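PDB 2GKP: DUF1436 domain-containing protein from Neisseria meningitidis, which is of unknown function but probably acts as an immunity protein that blocks the toxin of a contact-dependent growth inhibition system. Local coordinates for residues N7-Y12 against L118-L123; L23-W28 against T56-A61; T49-L54 against G158-L163. One frame throughout, in Å; residues are numbered along the deposited sequence. Where two conformers were deposited one is given.

Contact 1: N7-Y12 against L118-L123; sequences NQEQDY and LHNGCL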
loop_
_atom_site.group_PDB
_atom_site.type_symbol
_atom_site.label_atom_id
_atom_site.label_comp_id
_atom_site.label_asym_id
_atom_site.label_seq_id
_atom_site.Cartn_x
_atom_site.Cartn_y
_atom_site.Cartn_z
ATOM N N ASN A 7 -1.187 -17.665 5.210
ATOM C CA ASN A 7 -0.367 -18.746 5.755
ATOM C C ASN A 7 0.456 -18.320 6.956
ATOM O O ASN A 7 0.946 -17.184 7.030
ATOM C CB ASN A 7 0.582 -19.274 4.688
ATOM C CG ASN A 7 -0.140 -19.853 3.504
ATOM O OD1 ASN A 7 -1.120 -20.576 3.657
ATOM N ND2 ASN A 7 0.345 -19.547 2.305
ATOM N N GLN A 8 0.630 -19.240 7.896
ATOM C CA GLN A 8 1.474 -18.985 9.044
ATOM C C GLN A 8 2.919 -18.827 8.607
ATOM O O GLN A 8 3.391 -19.504 7.683
ATOM C CB GLN A 8 1.291 -20.095 10.089
ATOM C CG GLN A 8 1.128 -19.556 11.519
ATOM C CD GLN A 8 -0.059 -18.570 11.746
ATOM O OE1 GLN A 8 -0.275 -18.119 12.879
ATOM N NE2 GLN A 8 -0.808 -18.239 10.691
ATOM N N GLU A 9 3.604 -17.898 9.252
ATOM C CA GLU A 9 4.990 -17.553 8.961
ATOM C C GLU A 9 5.181 -16.744 7.688
ATOM O O GLU A 9 6.270 -16.204 7.485
ATOM C CB GLU A 9 5.928 -18.783 8.982
ATOM C CG GLU A 9 5.913 -19.583 10.299
ATOM C CD GLU A 9 6.057 -18.733 11.564
ATOM O OE1 GLU A 9 6.918 -17.826 11.618
ATOM O OE2 GLU A 9 5.305 -18.992 12.528
ATOM N N GLN A 10 4.133 -16.617 6.868
ATOM C CA GLN A 10 4.237 -15.841 5.623
ATOM C C GLN A 10 3.908 -14.368 5.880
ATOM O O GLN A 10 3.010 -14.034 6.659
ATOM C CB GLN A 10 3.319 -16.405 4.534
ATOM C CG GLN A 10 3.606 -15.924 3.114
ATOM C CD GLN A 10 2.829 -16.708 2.065
ATOM O OE1 GLN A 10 2.566 -17.929 2.227
ATOM N NE2 GLN A 10 2.462 -16.032 0.990
ATOM N N ASP A 11 4.688 -13.523 5.237
ATOM C CA ASP A 11 4.484 -12.078 5.282
ATOM C C ASP A 11 3.624 -11.603 4.131
ATOM O O ASP A 11 3.852 -12.002 3.002
ATOM C CB ASP A 11 5.844 -11.371 5.203
ATOM C CG ASP A 11 6.735 -11.741 6.364
ATOM O OD1 ASP A 11 6.378 -11.394 7.514
ATOM O OD2 ASP A 11 7.772 -12.400 6.103
ATOM N N TYR A 12 2.669 -10.721 4.432
ATOM C CA TYR A 12 1.872 -10.086 3.397
ATOM C C TYR A 12 1.973 -8.593 3.594
ATOM O O TYR A 12 1.865 -8.108 4.722
ATOM C CB TYR A 12 0.400 -10.536 3.493
ATOM C CG TYR A 12 0.215 -12.036 3.436
ATOM C CD1 TYR A 12 -0.098 -12.650 2.238
ATOM C CD2 TYR A 12 0.420 -12.830 4.560
ATOM C CE1 TYR A 12 -0.247 -14.055 2.152
ATOM C CE2 TYR A 12 0.274 -14.219 4.491
ATOM C CZ TYR A 12 -0.059 -14.802 3.284
ATOM O OH TYR A 12 -0.214 -16.172 3.192
ATOM N N LEU A 118 1.130 -7.776 7.390
ATOM C CA LEU A 118 0.458 -8.868 8.102
ATOM C C LEU A 118 1.402 -10.050 8.275
ATOM O O LEU A 118 2.004 -10.504 7.324
ATOM C CB LEU A 118 -0.731 -9.334 7.270
ATOM C CG LEU A 118 -1.510 -10.569 7.786
ATOM C CD1 LEU A 118 -2.114 -10.296 9.149
ATOM C CD2 LEU A 118 -2.602 -10.905 6.781
ATOM N N HIS A 119 1.466 -10.566 9.493
ATOM C CA HIS A 119 2.323 -11.714 9.791
ATOM C C HIS A 119 1.744 -12.415 11.006
ATOM O O HIS A 119 1.539 -11.778 12.043
ATOM C CB HIS A 119 3.753 -11.249 10.094
ATOM C CG HIS A 119 4.694 -12.373 10.390
ATOM N ND1 HIS A 119 5.018 -12.761 11.670
ATOM C CD2 HIS A 119 5.350 -13.213 9.560
ATOM C CE1 HIS A 119 5.866 -13.775 11.614
ATOM N NE2 HIS A 119 6.073 -14.079 10.346
ATOM N N ASN A 120 1.426 -13.706 10.852
ATOM C CA ASN A 120 0.823 -14.501 11.925
ATOM C C ASN A 120 -0.325 -13.783 12.620
ATOM O O ASN A 120 -0.426 -13.727 13.859
ATOM C CB ASN A 120 1.896 -14.937 12.929
ATOM C CG ASN A 120 2.902 -15.909 12.321
ATOM O OD1 ASN A 120 2.669 -16.496 11.261
ATOM N ND2 ASN A 120 4.050 -16.064 12.985
ATOM N N GLY A 121 -1.199 -13.245 11.779
ATOM C CA GLY A 121 -2.433 -12.667 12.246
ATOM C C GLY A 121 -2.288 -11.243 12.754
ATOM O O GLY A 121 -3.277 -10.625 13.029
ATOM N N CYS A 122 -1.068 -10.725 12.860
ATOM C CA CYS A 122 -0.853 -9.398 13.389
ATOM C C CYS A 122 -0.752 -8.397 12.251
ATOM O O CYS A 122 0.051 -8.598 11.348
ATOM C CB CYS A 122 0.442 -9.351 14.192
ATOM S SG CYS A 122 0.701 -7.767 14.966
ATOM N N LEU A 123 -1.563 -7.342 12.335
ATOM C CA LEU A 123 -1.543 -6.255 11.335
ATOM C C LEU A 123 -0.797 -5.047 11.889
ATOM O O LEU A 123 -1.271 -4.422 12.851
ATOM C CB LEU A 123 -2.973 -5.836 10.975
ATOM C CG LEU A 123 -3.736 -6.864 10.171
ATOM C CD1 LEU A 123 -5.222 -6.579 10.300
ATOM C CD2 LEU A 123 -3.281 -6.765 8.709
HETATM O O HOH W 1 1.043 -14.764 8.098
HETATM O O HOH W 2 8.832 -15.374 9.683
#
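Tyr12 and Leu118 form a hydrogen-bonded antiparallel pair where the strand 11-18 meets the strand 112-119, and just beyond it a type II turn (Asn7 to Gln10) faces the type I' hairpin turn running from His119 to Cys122. The arrangement illustrates how polar atoms are satisfied where two neighbouring strands end and part. The two backbone bonds of the pair are complete: Tyr12 N gives to Leu118 O at 3.0 Å, and Leu118 N gives to Tyr12 O at 2.8 Å.

Beyond Asp11 and His119 the direct backbone pairing gives out, and a water bridges the turns. It donates to Asn7 O and Gln10 O of one turn and accepts from Asn120 N of the other. Side chains supply the remaining links. The amide of Asn120 works in both directions against Glu9: OD1 receives Glu9 N at 2.6 Å in a nearly straight bond (169°) lying in the carbonyl plane, while ND2 reaches Glu9 OE2 at 3.2 Å, approaching from above the carboxylate plane. Gln8, bent at chi2, lays its CG and amide carbon beside the same OD1. Asp11 CG stands anti to the carbonyl carbon (chi1 -61°), and OD1 comes to 2.9 Å from His119 CD2; the polar partner of this oxygen, however, is Trp117 NE1. A second water lies 3.1 Å from His119 NE2 and bonds weakly to Glu9 O.

On the other side of the sheet, Tyr12 and Leu118 touch through their CB atoms, and Phe6 meets the tyrosine ring edge-to-face. The N-terminal turn is braced from within: Asn7 ND2 gives to Gln10 OE1, and the phenol oxygen of Tyr12 accepts Asn7 N at 2.7 Å, with an N-H...O angle of 173°.

Contact 2: L23-W28 against T56-A61; sequences LIIQTW and TTVLQA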
loop_
_atom_site.group_PDB
_atom_site.type_symbol
_atom_site.label_atom_id
_atom_site.label_comp_id
_atom_site.label_asym_id
_atom_site.label_seq_id
_atom_site.Cartn_x
_atom_site.Cartn_y
_atom_site.Cartn_z
ATOM N N LEU A 23 -8.361 7.690 -2.312
ATOM C CA LEU A 23 -7.586 6.630 -1.634
ATOM C C LEU A 23 -7.104 5.624 -2.689
ATOM O O LEU A 23 -7.829 5.378 -3.648
ATOM C CB LEU A 23 -8.446 5.892 -0.598
ATOM C CG LEU A 23 -9.335 6.758 0.293
ATOM C CD1 LEU A 23 -10.152 5.869 1.229
ATOM C CD2 LEU A 23 -8.475 7.729 1.101
ATOM N N ILE A 24 -5.881 5.103 -2.534
ATOM C CA ILE A 24 -5.269 4.249 -3.546
ATOM C C ILE A 24 -4.662 3.073 -2.788
ATOM O O ILE A 24 -3.691 3.223 -2.053
ATOM C CB ILE A 24 -4.201 5.025 -4.354
ATOM C CG1 ILE A 24 -4.770 6.357 -4.889
ATOM C CG2 ILE A 24 -3.691 4.121 -5.479
ATOM C CD1 ILE A 24 -3.803 7.484 -4.893
ATOM N N ILE A 25 -5.268 1.889 -2.941
ATOM C CA ILE A 25 -4.855 0.720 -2.171
ATOM C C ILE A 25 -4.087 -0.197 -3.117
ATOM O O ILE A 25 -4.508 -0.454 -4.256
ATOM C CB ILE A 25 -6.070 -0.033 -1.610
ATOM C CG1 ILE A 25 -6.886 0.835 -0.662
ATOM C CG2 ILE A 25 -5.615 -1.319 -0.940
ATOM C CD1 ILE A 25 -6.143 1.626 0.217
ATOM N N GLN A 26 -2.943 -0.681 -2.654
ATOM C CA GLN A 26 -2.056 -1.405 -3.536
ATOM C C GLN A 26 -1.466 -2.644 -2.866
ATOM O O GLN A 26 -0.892 -2.540 -1.785
ATOM C CB GLN A 26 -0.902 -0.432 -3.905
ATOM C CG GLN A 26 0.202 -0.968 -4.792
ATOM C CD GLN A 26 -0.330 -1.281 -6.165
ATOM O OE1 GLN A 26 -0.925 -0.417 -6.828
ATOM N NE2 GLN A 26 -0.114 -2.499 -6.602
ATOM N N THR A 27 -1.486 -3.784 -3.557
ATOM C CA THR A 27 -0.703 -4.953 -3.119
ATOM C C THR A 27 0.801 -4.690 -3.251
ATOM O O THR A 27 1.234 -4.110 -4.244
ATOM C CB THR A 27 -1.040 -6.158 -4.026
ATOM O OG1 THR A 27 -2.400 -6.510 -3.788
ATOM C CG2 THR A 27 -0.159 -7.386 -3.703
ATOM N N TRP A 28 1.573 -5.110 -2.239
ATOM C CA TRP A 28 3.041 -5.104 -2.310
ATOM C C TRP A 28 3.530 -6.555 -2.346
ATOM O O TRP A 28 2.853 -7.470 -1.839
ATOM C CB TRP A 28 3.583 -4.432 -1.044
ATOM C CG TRP A 28 3.470 -2.945 -0.987
ATOM C CD1 TRP A 28 2.513 -2.145 -1.591
ATOM C CD2 TRP A 28 4.289 -2.076 -0.225
ATOM N NE1 TRP A 28 2.735 -0.816 -1.273
ATOM C CE2 TRP A 28 3.808 -0.749 -0.432
ATOM C CE3 TRP A 28 5.413 -2.274 0.590
ATOM C CZ2 TRP A 28 4.421 0.359 0.143
ATOM C CZ3 TRP A 28 6.007 -1.157 1.184
ATOM C CH2 TRP A 28 5.505 0.137 0.949
ATOM N N THR A 56 -12.028 -4.348 3.821
ATOM C CA THR A 56 -12.076 -5.439 2.834
ATOM C C THR A 56 -11.112 -5.242 1.680
ATOM O O THR A 56 -10.476 -6.191 1.206
ATOM C CB THR A 56 -13.528 -5.623 2.339
ATOM O OG1 THR A 56 -14.325 -6.019 3.454
ATOM C CG2 THR A 56 -13.658 -6.659 1.223
ATOM N N THR A 57 -11.018 -4.011 1.186
ATOM C CA THR A 57 -10.142 -3.766 0.051
ATOM C C THR A 57 -8.688 -3.997 0.460
ATOM O O THR A 57 -7.934 -4.563 -0.306
ATOM C CB THR A 57 -10.349 -2.304 -0.489
ATOM O OG1 THR A 57 -11.742 -2.148 -0.800
ATOM C CG2 THR A 57 -9.518 -2.037 -1.733
ATOM N N VAL A 58 -8.298 -3.549 1.653
ATOM C CA VAL A 58 -6.913 -3.760 2.098
ATOM C C VAL A 58 -6.661 -5.244 2.371
ATOM O O VAL A 58 -5.609 -5.791 1.969
ATOM C CB VAL A 58 -6.558 -2.853 3.299
ATOM C CG1 VAL A 58 -5.238 -3.276 3.941
ATOM C CG2 VAL A 58 -6.448 -1.424 2.795
ATOM N N LEU A 59 -7.632 -5.935 2.965
ATOM C CA LEU A 59 -7.464 -7.415 3.108
ATOM C C LEU A 59 -7.296 -8.125 1.754
ATOM O O LEU A 59 -6.462 -9.057 1.616
ATOM C CB LEU A 59 -8.611 -8.043 3.909
ATOM C CG LEU A 59 -8.616 -7.670 5.384
ATOM C CD1 LEU A 59 -9.987 -8.003 5.996
ATOM C CD2 LEU A 59 -7.502 -8.396 6.158
ATOM N N GLN A 60 -8.054 -7.696 0.729
ATOM C CA GLN A 60 -7.916 -8.287 -0.600
ATOM C C GLN A 60 -6.514 -7.997 -1.154
ATOM O O GLN A 60 -5.870 -8.819 -1.794
ATOM C CB GLN A 60 -9.003 -7.733 -1.537
ATOM C CG GLN A 60 -10.417 -8.238 -1.171
ATOM C CD GLN A 60 -11.585 -7.517 -1.860
ATOM O OE1 GLN A 60 -11.469 -6.394 -2.388
ATOM N NE2 GLN A 60 -12.738 -8.189 -1.856
ATOM N N ALA A 61 -6.053 -6.771 -0.954
ATOM C CA ALA A 61 -4.714 -6.416 -1.435
ATOM C C ALA A 61 -3.625 -7.239 -0.756
ATOM O O ALA A 61 -2.697 -7.727 -1.418
ATOM C CB ALA A 61 -4.445 -4.908 -1.244
#
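Thr27 OG1 donates to Ala61 O at 2.7 Å, a side-chain hydroxyl of a strand bonding to a main-chain carbonyl of the helix packed against it. The hydroxyl approaches from the side of the carbonyl, with a C=O...O angle of 112° and slightly tilted out of the carbonyl plane. Thr27 OG1 is anti to its own carbonyl carbon (chi1 -66°), which turns the hydroxyl to the helix; it also lies 3.6 Å from Ala61 CB. The bond thus ties the strand to the helix at a buried point, where the backbones draw together to a CA-CA distance of 4.6 Å between Thr27 and Ala61.

Two residues back along the strand the contact becomes wholly apolar. Ile25 points its side chain to the helix and meets three residues on successive parts of its inner face. Its CG2 methyl touches both Val58 CG2 and Ala61 CB, 3.8 Å from each. The CB and CG1 atoms rest against Thr57 CG2, while CD1 reaches past to Val58 CG2; the isoleucine and valine side chains cross at about a right angle. Thr57 shows how a polar residue can serve such an interface: CG2 faces Ile25, and the hydroxyl bonds back to Thr53 O in its own helix.

The opposite side of the strand is polar at Gln26, whose CB points away from the helix. Its NE2 donates both to Thr27 O and to Tyr40 O of the neighbouring strand, with a bound sodium ion about 4 Å from the side chain. The axes of the two short segments pass 7.7 Å apart at an angle of 23°, the nearly aligned packing of a helix on the face of an antiparallel sheet in an alpha+beta arrangement.

Contact 3: T49-L54 against G158-L163; sequences TDNETL and GLKLAL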
loop_
_atom_site.group_PDB
_atom_site.type_symbol
_atom_site.label_atom_id
_atom_site.label_comp_id
_atom_site.label_asym_id
_atom_site.label_seq_id
_atom_site.Cartn_x
_atom_site.Cartn_y
_atom_site.Cartn_z
ATOM N N THR A 49 -15.012 6.582 1.836
ATOM C CA THR A 49 -15.392 5.181 1.742
ATOM C C THR A 49 -15.675 4.652 3.128
ATOM O O THR A 49 -14.966 4.990 4.065
ATOM C CB THR A 49 -14.244 4.383 1.154
ATOM O OG1 THR A 49 -14.028 4.828 -0.163
ATOM C CG2 THR A 49 -14.606 2.912 1.060
ATOM N N ASP A 50 -16.697 3.807 3.243
ATOM C CA ASP A 50 -17.007 3.281 4.542
ATOM C C ASP A 50 -15.913 2.351 5.049
ATOM O O ASP A 50 -15.144 1.783 4.258
ATOM C CB ASP A 50 -18.362 2.587 4.523
ATOM C CG ASP A 50 -18.321 1.299 3.820
ATOM O OD1 ASP A 50 -18.495 1.256 2.583
ATOM O OD2 ASP A 50 -18.148 0.295 4.543
ATOM N N ASN A 51 -15.814 2.245 6.362
ATOM C CA ASN A 51 -14.755 1.423 6.963
ATOM C C ASN A 51 -14.792 -0.038 6.483
ATOM O O ASN A 51 -13.746 -0.625 6.233
ATOM C CB ASN A 51 -14.831 1.508 8.466
ATOM C CG ASN A 51 -14.363 2.859 8.981
ATOM O OD1 ASN A 51 -13.786 3.624 8.225
ATOM N ND2 ASN A 51 -14.593 3.145 10.247
ATOM N N GLU A 52 -15.981 -0.622 6.341
ATOM C CA GLU A 52 -16.039 -2.012 5.898
ATOM C C GLU A 52 -15.450 -2.200 4.480
ATOM O O GLU A 52 -14.700 -3.182 4.247
ATOM C CB GLU A 52 -17.472 -2.555 6.069
ATOM C CG GLU A 52 -17.600 -4.077 6.082
ATOM C CD GLU A 52 -17.632 -4.643 4.679
ATOM O OE1 GLU A 52 -17.939 -3.859 3.765
ATOM O OE2 GLU A 52 -17.365 -5.853 4.474
ATOM N N THR A 53 -15.687 -1.255 3.563
ATOM C CA THR A 53 -15.160 -1.357 2.209
ATOM C C THR A 53 -13.639 -1.139 2.252
ATOM O O THR A 53 -12.887 -1.824 1.553
ATOM C CB THR A 53 -15.837 -0.319 1.239
ATOM O OG1 THR A 53 -17.251 -0.562 1.219
ATOM C CG2 THR A 53 -15.310 -0.456 -0.183
ATOM N N LEU A 54 -13.189 -0.188 3.053
ATOM C CA LEU A 54 -11.763 0.095 3.136
ATOM C C LEU A 54 -11.024 -1.116 3.752
ATOM O O LEU A 54 -10.003 -1.582 3.202
ATOM C CB LEU A 54 -11.524 1.348 3.978
ATOM C CG LEU A 54 -10.060 1.783 4.215
ATOM C CD1 LEU A 54 -9.315 1.888 2.850
ATOM C CD2 LEU A 54 -9.933 3.036 5.067
ATOM N N GLY A 158 -8.917 1.472 11.727
ATOM C CA GLY A 158 -7.517 1.600 12.082
ATOM C C GLY A 158 -6.718 2.147 10.909
ATOM O O GLY A 158 -5.763 2.890 11.100
ATOM N N LEU A 159 -7.133 1.844 9.690
ATOM C CA LEU A 159 -6.464 2.435 8.517
ATOM C C LEU A 159 -6.634 3.943 8.471
ATOM O O LEU A 159 -5.668 4.685 8.198
ATOM C CB LEU A 159 -6.981 1.819 7.214
ATOM C CG LEU A 159 -6.583 0.339 7.100
ATOM C CD1 LEU A 159 -7.552 -0.426 6.211
ATOM C CD2 LEU A 159 -5.179 0.266 6.554
ATOM N N LYS A 160 -7.867 4.400 8.715
ATOM C CA LYS A 160 -8.152 5.832 8.694
ATOM C C LYS A 160 -7.405 6.536 9.829
ATOM O O LYS A 160 -6.913 7.666 9.661
ATOM C CB LYS A 160 -9.671 6.052 8.798
ATOM C CG LYS A 160 -10.349 5.678 7.508
ATOM C CD LYS A 160 -11.798 6.156 7.472
ATOM C CE LYS A 160 -12.577 5.545 6.315
ATOM N NZ LYS A 160 -14.039 5.968 6.357
ATOM N N LEU A 161 -7.298 5.871 10.971
ATOM C CA LEU A 161 -6.557 6.396 12.100
ATOM C C LEU A 161 -5.090 6.560 11.728
ATOM O O LEU A 161 -4.467 7.614 11.997
ATOM C CB LEU A 161 -6.694 5.480 13.318
ATOM C CG LEU A 161 -5.928 5.862 14.582
ATOM C CD1 LEU A 161 -6.340 7.264 15.096
ATOM C CD2 LEU A 161 -6.108 4.837 15.688
ATOM N N ALA A 162 -4.512 5.535 11.095
ATOM C CA ALA A 162 -3.123 5.658 10.714
ATOM C C ALA A 162 -2.934 6.780 9.690
ATOM O O ALA A 162 -1.947 7.516 9.767
ATOM C CB ALA A 162 -2.591 4.335 10.161
ATOM N N LEU A 163 -3.842 6.899 8.715
ATOM C CA LEU A 163 -3.750 8.004 7.753
ATOM C C LEU A 163 -3.766 9.361 8.487
ATOM O O LEU A 163 -3.008 10.292 8.137
ATOM C CB LEU A 163 -4.875 7.881 6.722
ATOM C CG LEU A 163 -5.010 9.085 5.818
ATOM C CD1 LEU A 163 -3.802 9.107 4.975
ATOM C CD2 LEU A 163 -6.246 8.919 4.936
#
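Lys160 of the helix 152-164 reaches across to the capped N-terminus of the helix 51-63, so two helices lying on the same sheet are joined by one polar reach and a small apolar patch. The polar part rests on Lys160 NZ, which donates to Thr49 O at 2.7 Å, nearly along the C=O axis (165°). The lysine chain is extended beyond CG, and this length brings NZ to the loop ahead of the helix. Asn51 OD1 flanks the chain, 3.0 Å from Lys160 CE and also 3.0 Å from Lys160 NZ.

The apolar part lies deeper. Leu54 CD2 touches Lys160 CG at 3.6 Å and Leu159 CB at 3.8 Å, so the base of the lysine shares in the leucine contact. Leu159 CD1 in turn lies against Leu54 CG. Tyr16 borders Leu54, and Ile116 and Ile125 of the sheet lie against Leu159.

Capping completes the account. Asp50 is the N-cap: its OD2 accepts Thr53 N from above the carboxylate plane, and its OD1 receives Thr53 OG1 at 2.6 Å, on the syn side but tilted out of the carboxylate plane.

The three contacts show how interaction chemistry follows depth in one fold. Contact 2 is the core example, all its touching residues buried and its centre about 6 Å from that of the chain; contacts 1 and 3 lie farther out and are partly buried. Contacts 2 and 3 share the helix 51-63, pinned to the sheet by one and to the helix 152-164 by the other, and they meet directly where Val58 CG2 packs on Leu159 CD1 at 3.7 Å. Contact 1 touches neither, though strands 11-18 and 23-30 place it in contact 2's sheet. Backbone pairing, a bridging water and hydrogen bonds of the Asn120 amide carry contact 1, methyl groups and one buried hydroxyl bond contact 2, and a lysine bridging both regimes contact 3.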